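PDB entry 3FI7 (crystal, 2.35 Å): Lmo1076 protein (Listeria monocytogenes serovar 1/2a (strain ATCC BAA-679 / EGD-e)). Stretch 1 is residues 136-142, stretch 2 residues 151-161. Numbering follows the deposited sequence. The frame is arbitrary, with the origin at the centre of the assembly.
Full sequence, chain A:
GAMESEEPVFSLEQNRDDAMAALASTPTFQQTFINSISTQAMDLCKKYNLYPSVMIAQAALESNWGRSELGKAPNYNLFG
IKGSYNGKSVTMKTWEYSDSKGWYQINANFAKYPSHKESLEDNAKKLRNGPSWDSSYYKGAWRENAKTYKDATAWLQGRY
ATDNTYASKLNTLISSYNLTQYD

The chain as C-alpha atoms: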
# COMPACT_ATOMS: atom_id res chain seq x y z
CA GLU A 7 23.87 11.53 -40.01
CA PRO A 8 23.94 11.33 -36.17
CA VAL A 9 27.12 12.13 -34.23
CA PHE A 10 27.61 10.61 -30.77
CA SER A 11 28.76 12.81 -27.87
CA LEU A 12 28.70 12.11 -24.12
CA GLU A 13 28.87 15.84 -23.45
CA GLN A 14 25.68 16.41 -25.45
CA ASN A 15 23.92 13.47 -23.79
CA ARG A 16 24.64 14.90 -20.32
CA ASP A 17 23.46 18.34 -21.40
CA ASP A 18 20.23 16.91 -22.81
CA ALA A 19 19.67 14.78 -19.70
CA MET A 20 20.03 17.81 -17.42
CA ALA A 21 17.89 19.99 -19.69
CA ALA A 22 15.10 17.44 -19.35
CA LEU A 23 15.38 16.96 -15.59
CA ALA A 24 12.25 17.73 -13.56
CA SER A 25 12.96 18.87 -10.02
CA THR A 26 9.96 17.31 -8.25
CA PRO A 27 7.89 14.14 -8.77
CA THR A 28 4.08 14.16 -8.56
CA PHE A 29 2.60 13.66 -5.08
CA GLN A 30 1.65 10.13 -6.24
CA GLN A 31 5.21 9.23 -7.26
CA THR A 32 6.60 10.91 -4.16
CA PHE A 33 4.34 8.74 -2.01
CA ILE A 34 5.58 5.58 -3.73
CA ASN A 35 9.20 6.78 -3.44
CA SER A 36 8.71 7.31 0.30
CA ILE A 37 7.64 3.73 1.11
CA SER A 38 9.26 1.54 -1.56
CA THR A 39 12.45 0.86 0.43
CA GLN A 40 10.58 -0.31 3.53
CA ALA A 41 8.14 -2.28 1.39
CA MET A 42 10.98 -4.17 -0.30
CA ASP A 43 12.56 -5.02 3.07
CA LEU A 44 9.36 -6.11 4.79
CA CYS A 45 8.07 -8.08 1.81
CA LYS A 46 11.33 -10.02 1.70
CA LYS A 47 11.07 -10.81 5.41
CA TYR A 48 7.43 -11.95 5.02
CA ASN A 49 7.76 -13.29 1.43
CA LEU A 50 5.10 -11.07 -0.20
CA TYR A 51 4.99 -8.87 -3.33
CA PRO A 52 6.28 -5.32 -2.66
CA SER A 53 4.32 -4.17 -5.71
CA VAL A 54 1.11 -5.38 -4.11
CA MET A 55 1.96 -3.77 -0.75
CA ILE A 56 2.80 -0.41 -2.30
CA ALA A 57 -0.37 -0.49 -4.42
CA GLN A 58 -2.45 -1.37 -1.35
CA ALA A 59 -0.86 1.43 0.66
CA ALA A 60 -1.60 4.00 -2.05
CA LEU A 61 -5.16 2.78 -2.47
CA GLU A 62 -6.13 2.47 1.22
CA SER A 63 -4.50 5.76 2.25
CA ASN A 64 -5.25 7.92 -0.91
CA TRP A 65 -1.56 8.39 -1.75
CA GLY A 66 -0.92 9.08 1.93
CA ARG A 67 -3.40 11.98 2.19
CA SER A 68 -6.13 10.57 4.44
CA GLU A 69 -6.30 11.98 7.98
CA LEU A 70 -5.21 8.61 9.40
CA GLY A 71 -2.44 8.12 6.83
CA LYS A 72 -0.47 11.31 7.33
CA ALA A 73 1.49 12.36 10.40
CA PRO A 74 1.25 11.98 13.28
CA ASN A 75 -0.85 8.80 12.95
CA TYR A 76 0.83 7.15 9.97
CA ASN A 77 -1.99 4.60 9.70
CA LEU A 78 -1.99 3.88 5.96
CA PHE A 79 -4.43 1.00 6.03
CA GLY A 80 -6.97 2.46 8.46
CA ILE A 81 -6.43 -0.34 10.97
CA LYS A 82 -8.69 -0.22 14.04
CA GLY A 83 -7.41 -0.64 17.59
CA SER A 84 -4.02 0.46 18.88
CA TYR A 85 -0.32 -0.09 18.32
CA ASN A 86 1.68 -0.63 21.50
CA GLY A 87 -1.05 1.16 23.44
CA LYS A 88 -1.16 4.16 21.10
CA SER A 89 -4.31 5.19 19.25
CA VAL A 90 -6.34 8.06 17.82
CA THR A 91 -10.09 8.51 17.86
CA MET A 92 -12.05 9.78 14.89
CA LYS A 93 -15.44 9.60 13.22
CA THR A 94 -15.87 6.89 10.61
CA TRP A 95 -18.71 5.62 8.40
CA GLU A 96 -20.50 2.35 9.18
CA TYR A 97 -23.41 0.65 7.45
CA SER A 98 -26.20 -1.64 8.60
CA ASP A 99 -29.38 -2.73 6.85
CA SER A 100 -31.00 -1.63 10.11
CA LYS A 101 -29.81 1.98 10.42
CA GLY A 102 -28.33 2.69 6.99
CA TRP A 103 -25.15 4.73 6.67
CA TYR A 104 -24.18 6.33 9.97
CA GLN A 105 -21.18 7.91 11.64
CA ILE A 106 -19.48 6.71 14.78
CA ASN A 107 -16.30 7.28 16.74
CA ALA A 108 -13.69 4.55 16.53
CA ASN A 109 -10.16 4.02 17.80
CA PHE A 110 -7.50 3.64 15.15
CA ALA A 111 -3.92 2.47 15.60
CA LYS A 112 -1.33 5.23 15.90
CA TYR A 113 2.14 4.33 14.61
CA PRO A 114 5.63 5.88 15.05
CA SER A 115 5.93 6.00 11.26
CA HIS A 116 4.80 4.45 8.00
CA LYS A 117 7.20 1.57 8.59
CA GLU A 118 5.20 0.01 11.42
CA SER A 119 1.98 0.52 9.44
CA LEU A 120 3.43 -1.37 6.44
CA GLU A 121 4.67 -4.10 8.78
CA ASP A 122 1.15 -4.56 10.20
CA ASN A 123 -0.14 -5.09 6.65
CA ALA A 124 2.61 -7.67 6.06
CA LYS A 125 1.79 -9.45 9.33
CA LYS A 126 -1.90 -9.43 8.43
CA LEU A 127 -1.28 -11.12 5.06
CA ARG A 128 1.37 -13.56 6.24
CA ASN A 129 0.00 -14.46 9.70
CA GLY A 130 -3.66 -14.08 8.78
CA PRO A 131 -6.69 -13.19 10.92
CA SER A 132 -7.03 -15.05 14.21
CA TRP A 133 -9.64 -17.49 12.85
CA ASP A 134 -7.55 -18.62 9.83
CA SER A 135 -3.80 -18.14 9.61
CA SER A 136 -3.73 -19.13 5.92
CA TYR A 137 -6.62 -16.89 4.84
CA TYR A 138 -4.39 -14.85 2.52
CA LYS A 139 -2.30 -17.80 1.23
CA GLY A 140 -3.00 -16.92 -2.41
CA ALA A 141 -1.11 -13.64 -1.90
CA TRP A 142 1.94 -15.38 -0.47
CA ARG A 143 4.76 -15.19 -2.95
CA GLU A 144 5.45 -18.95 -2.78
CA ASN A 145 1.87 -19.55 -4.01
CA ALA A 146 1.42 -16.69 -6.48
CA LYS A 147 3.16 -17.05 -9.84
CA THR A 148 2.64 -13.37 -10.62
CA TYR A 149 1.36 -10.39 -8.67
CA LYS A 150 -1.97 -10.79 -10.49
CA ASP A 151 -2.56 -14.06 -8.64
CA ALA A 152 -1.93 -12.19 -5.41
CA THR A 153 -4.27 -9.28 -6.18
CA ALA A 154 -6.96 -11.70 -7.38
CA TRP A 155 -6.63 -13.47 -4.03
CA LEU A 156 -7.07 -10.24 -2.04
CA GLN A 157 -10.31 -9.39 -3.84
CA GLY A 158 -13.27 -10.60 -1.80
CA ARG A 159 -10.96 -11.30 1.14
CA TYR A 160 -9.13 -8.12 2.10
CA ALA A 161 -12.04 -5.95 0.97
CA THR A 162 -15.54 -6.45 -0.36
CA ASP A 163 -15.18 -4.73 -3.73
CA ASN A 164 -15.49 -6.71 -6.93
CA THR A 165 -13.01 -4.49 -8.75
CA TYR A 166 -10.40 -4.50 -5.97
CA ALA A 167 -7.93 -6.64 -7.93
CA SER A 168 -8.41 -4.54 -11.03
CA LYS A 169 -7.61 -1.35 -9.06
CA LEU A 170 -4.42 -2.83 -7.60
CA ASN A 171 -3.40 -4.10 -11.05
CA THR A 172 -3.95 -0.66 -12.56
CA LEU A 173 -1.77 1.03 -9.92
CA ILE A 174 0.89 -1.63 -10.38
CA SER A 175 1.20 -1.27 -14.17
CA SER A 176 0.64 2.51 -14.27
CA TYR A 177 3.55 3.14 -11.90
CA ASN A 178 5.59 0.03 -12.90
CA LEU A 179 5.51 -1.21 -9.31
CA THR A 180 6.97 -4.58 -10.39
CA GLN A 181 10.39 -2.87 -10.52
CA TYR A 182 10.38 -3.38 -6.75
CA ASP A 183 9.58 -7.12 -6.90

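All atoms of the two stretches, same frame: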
# COMPACT_ATOMS: atom_id res chain seq x y z
N SER A 136 -4.08 -19.01 7.34
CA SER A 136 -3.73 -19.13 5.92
C SER A 136 -4.75 -18.45 5.01
O SER A 136 -4.75 -18.66 3.80
CB SER A 136 -3.53 -20.60 5.53
OG SER A 136 -4.77 -21.29 5.48
N TYR A 137 -5.61 -17.63 5.60
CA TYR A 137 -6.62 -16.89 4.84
C TYR A 137 -6.09 -16.19 3.59
O TYR A 137 -6.76 -16.18 2.55
CB TYR A 137 -7.29 -15.87 5.75
CG TYR A 137 -8.56 -15.28 5.17
CD1 TYR A 137 -9.58 -16.11 4.72
CD2 TYR A 137 -8.74 -13.91 5.09
CE1 TYR A 137 -10.75 -15.58 4.20
CE2 TYR A 137 -9.90 -13.38 4.59
CZ TYR A 137 -10.90 -14.22 4.14
OH TYR A 137 -12.06 -13.68 3.63
N TYR A 138 -4.91 -15.59 3.67
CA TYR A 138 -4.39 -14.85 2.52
C TYR A 138 -3.33 -15.62 1.72
O TYR A 138 -2.54 -15.02 0.99
CB TYR A 138 -3.83 -13.48 2.95
CG TYR A 138 -4.88 -12.55 3.53
CD1 TYR A 138 -5.81 -11.93 2.72
CD2 TYR A 138 -4.91 -12.27 4.90
CE1 TYR A 138 -6.77 -11.07 3.23
CE2 TYR A 138 -5.87 -11.40 5.43
CZ TYR A 138 -6.79 -10.81 4.58
OH TYR A 138 -7.74 -9.95 5.09
N LYS A 139 -3.34 -16.95 1.84
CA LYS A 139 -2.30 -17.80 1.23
C LYS A 139 -2.07 -17.56 -0.26
O LYS A 139 -0.95 -17.71 -0.75
CB LYS A 139 -2.60 -19.27 1.47
CG LYS A 139 -3.91 -19.73 0.86
CD LYS A 139 -4.19 -21.20 1.17
CE LYS A 139 -5.63 -21.56 0.85
NZ LYS A 139 -5.95 -22.98 1.20
N GLY A 140 -3.12 -17.18 -0.99
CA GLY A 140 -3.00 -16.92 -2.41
C GLY A 140 -2.19 -15.66 -2.72
O GLY A 140 -1.82 -15.43 -3.87
N ALA A 141 -1.92 -14.85 -1.71
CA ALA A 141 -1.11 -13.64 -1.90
C ALA A 141 0.31 -13.87 -1.41
O ALA A 141 1.16 -12.98 -1.53
CB ALA A 141 -1.74 -12.44 -1.20
N TRP A 142 0.58 -15.05 -0.85
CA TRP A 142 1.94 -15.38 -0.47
C TRP A 142 2.74 -15.62 -1.73
O TRP A 142 2.26 -16.24 -2.68
CB TRP A 142 2.01 -16.63 0.43
CG TRP A 142 1.26 -16.51 1.71
CD1 TRP A 142 0.79 -15.36 2.29
CD2 TRP A 142 0.91 -17.58 2.60
NE1 TRP A 142 0.15 -15.66 3.48
CE2 TRP A 142 0.21 -17.01 3.69
CE3 TRP A 142 1.11 -18.97 2.57
CZ2 TRP A 142 -0.28 -17.78 4.75
CZ3 TRP A 142 0.62 -19.73 3.62
CH2 TRP A 142 -0.07 -19.14 4.70
N ASP A 151 -1.97 -12.99 -9.44
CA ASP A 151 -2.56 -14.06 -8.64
C ASP A 151 -2.79 -13.55 -7.23
O ASP A 151 -3.80 -13.85 -6.60
CB ASP A 151 -1.66 -15.29 -8.62
CG ASP A 151 -1.42 -15.85 -10.00
OD1 ASP A 151 -0.23 -16.03 -10.38
OD2 ASP A 151 -2.41 -16.09 -10.72
N ALA A 152 -1.84 -12.75 -6.74
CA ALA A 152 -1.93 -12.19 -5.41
C ALA A 152 -3.08 -11.20 -5.29
O ALA A 152 -3.86 -11.27 -4.34
CB ALA A 152 -0.62 -11.55 -5.01
N THR A 153 -3.21 -10.29 -6.26
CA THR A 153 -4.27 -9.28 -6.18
C THR A 153 -5.63 -9.97 -6.30
O THR A 153 -6.57 -9.64 -5.57
CB THR A 153 -4.12 -8.15 -7.22
OG1 THR A 153 -4.20 -8.70 -8.55
CG2 THR A 153 -2.79 -7.41 -7.05
N ALA A 154 -5.74 -10.92 -7.22
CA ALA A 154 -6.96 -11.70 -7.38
C ALA A 154 -7.34 -12.39 -6.08
O ALA A 154 -8.50 -12.51 -5.75
CB ALA A 154 -6.83 -12.73 -8.51
N TRP A 155 -6.34 -12.84 -5.32
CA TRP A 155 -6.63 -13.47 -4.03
C TRP A 155 -7.16 -12.48 -2.99
O TRP A 155 -8.02 -12.82 -2.18
CB TRP A 155 -5.41 -14.23 -3.49
CG TRP A 155 -5.79 -15.19 -2.39
CD1 TRP A 155 -5.69 -14.97 -1.05
CD2 TRP A 155 -6.34 -16.50 -2.55
NE1 TRP A 155 -6.14 -16.07 -0.36
CE2 TRP A 155 -6.55 -17.02 -1.25
CE3 TRP A 155 -6.68 -17.29 -3.66
CZ2 TRP A 155 -7.08 -18.30 -1.03
CZ3 TRP A 155 -7.21 -18.56 -3.44
CH2 TRP A 155 -7.40 -19.05 -2.13
N LEU A 156 -6.64 -11.25 -3.00
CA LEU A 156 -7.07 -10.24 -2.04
C LEU A 156 -8.52 -9.79 -2.28
O LEU A 156 -9.23 -9.43 -1.34
CB LEU A 156 -6.14 -9.02 -2.08
CG LEU A 156 -4.67 -9.28 -1.71
CD1 LEU A 156 -3.84 -8.02 -1.90
CD2 LEU A 156 -4.57 -9.77 -0.27
N GLN A 157 -8.95 -9.81 -3.53
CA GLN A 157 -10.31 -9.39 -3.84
C GLN A 157 -11.30 -10.34 -3.19
O GLN A 157 -11.16 -11.56 -3.29
CB GLN A 157 -10.52 -9.34 -5.36
CG GLN A 157 -11.93 -8.94 -5.77
CD GLN A 157 -12.04 -8.64 -7.25
OE1 GLN A 157 -11.31 -7.81 -7.79
NE2 GLN A 157 -12.97 -9.32 -7.92
N GLY A 158 -12.30 -9.79 -2.52
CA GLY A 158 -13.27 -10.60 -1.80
C GLY A 158 -12.78 -11.04 -0.43
O GLY A 158 -13.57 -11.50 0.40
N ARG A 159 -11.49 -10.91 -0.17
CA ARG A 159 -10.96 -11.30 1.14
C ARG A 159 -10.50 -10.10 1.96
O ARG A 159 -10.94 -9.93 3.09
CB ARG A 159 -9.85 -12.34 1.01
CG ARG A 159 -10.36 -13.70 0.54
CD ARG A 159 -9.26 -14.75 0.45
NE ARG A 159 -9.78 -15.97 -0.16
CZ ARG A 159 -9.93 -16.15 -1.47
NH1 ARG A 159 -10.41 -17.29 -1.93
NH2 ARG A 159 -9.59 -15.18 -2.31
N TYR A 160 -9.62 -9.29 1.40
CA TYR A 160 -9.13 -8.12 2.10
C TYR A 160 -10.23 -7.05 2.15
O TYR A 160 -10.40 -6.35 3.15
CB TYR A 160 -7.87 -7.57 1.43
CG TYR A 160 -7.23 -6.45 2.22
CD1 TYR A 160 -7.63 -5.13 2.04
CD2 TYR A 160 -6.25 -6.72 3.17
CE1 TYR A 160 -7.05 -4.10 2.77
CE2 TYR A 160 -5.67 -5.70 3.90
CZ TYR A 160 -6.07 -4.40 3.70
OH TYR A 160 -5.50 -3.38 4.43
N ALA A 161 -10.97 -6.93 1.06
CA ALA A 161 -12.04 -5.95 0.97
C ALA A 161 -13.18 -6.54 0.16
O ALA A 161 -12.95 -7.33 -0.76
CB ALA A 161 -11.53 -4.66 0.31

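At the apolar centre two alanines meet, flanked by Leu-156 and Tyr-138. Ala-141 lies against the helix 151-156, and its CA comes within 3.9 Å of the CA of Ala-152. The two methyl groups, Ala-141 CB and Ala-152 CB, are 4.1 Å apart. With nothing larger between them, the two backbones pass very close. Leu-156, one helical turn after Ala-152, continues the apolar surface. Leu-156 CD2 is 4.0 Å from Ala-141 CB and 3.9 Å from Tyr-138 CD1, so one methyl group touches both residues.

The CA-to-CB bond of Tyr-138 points away from the second stretch, but the end of its side chain comes nearer. The ring reaches past Leu-156 to the residues after the helix. Tyr-138 CE1 packs 4.0 Å from Arg-159 CB and 4.1 Å from Tyr-160 CB. The backbone N of Tyr-160 sits at the ring edge.

Trp-155 buries the most area of any residue in the contact. Its CA-to-CB bond points toward the first stretch, and its indole lies against the backbone of the 3-10 segment. Gly-140 CA is 3.4 Å from the centroid of the five-membered ring of Trp-155, 16° off the ring normal. This is a CH-pi contact over the face. It depends on glycine here, since an ideal CB on Gly-140 would fall 2.0 Å from Trp-155 CD2, a clash. Lys-139 CG lies 4.0 Å from Trp-155 CZ2.

Gly-140 also meets the helix backbone. Its carbonyl O accepts a CA-H...O contact from Ala-152, with Ala-152 CA to Gly-140 O at 3.6 Å and an angle of 153° at the hydrogen.

One hydrogen bond crosses between the stretches. Trp-155 NE1 donates to Tyr-137 O at 3.0 Å, with a nearly straight angle of 163°. The acceptor lies near the plane of the indole, where the N-H points. Gly-140 N is 3.3 Å from Trp-155 NE1, but both are donors and they do not bond. Gly-140 N sits over the ring face instead.

At the polar edge, Arg-159 packs along Tyr-137. Arg-159 CD is 4.2 Å from the centroid of the Tyr-137 ring and 17° off its normal, a CH-pi contact over one face. Arg-159 CG is 3.5 Å from Tyr-137 OH. The guanidinium turns back to its own stretch, where Arg-159 NH2 donates a hydrogen bond to Trp-155 O at 2.8 Å. This bond ties Arg-159 to the last turn of the helix while its aliphatic part covers the tyrosine.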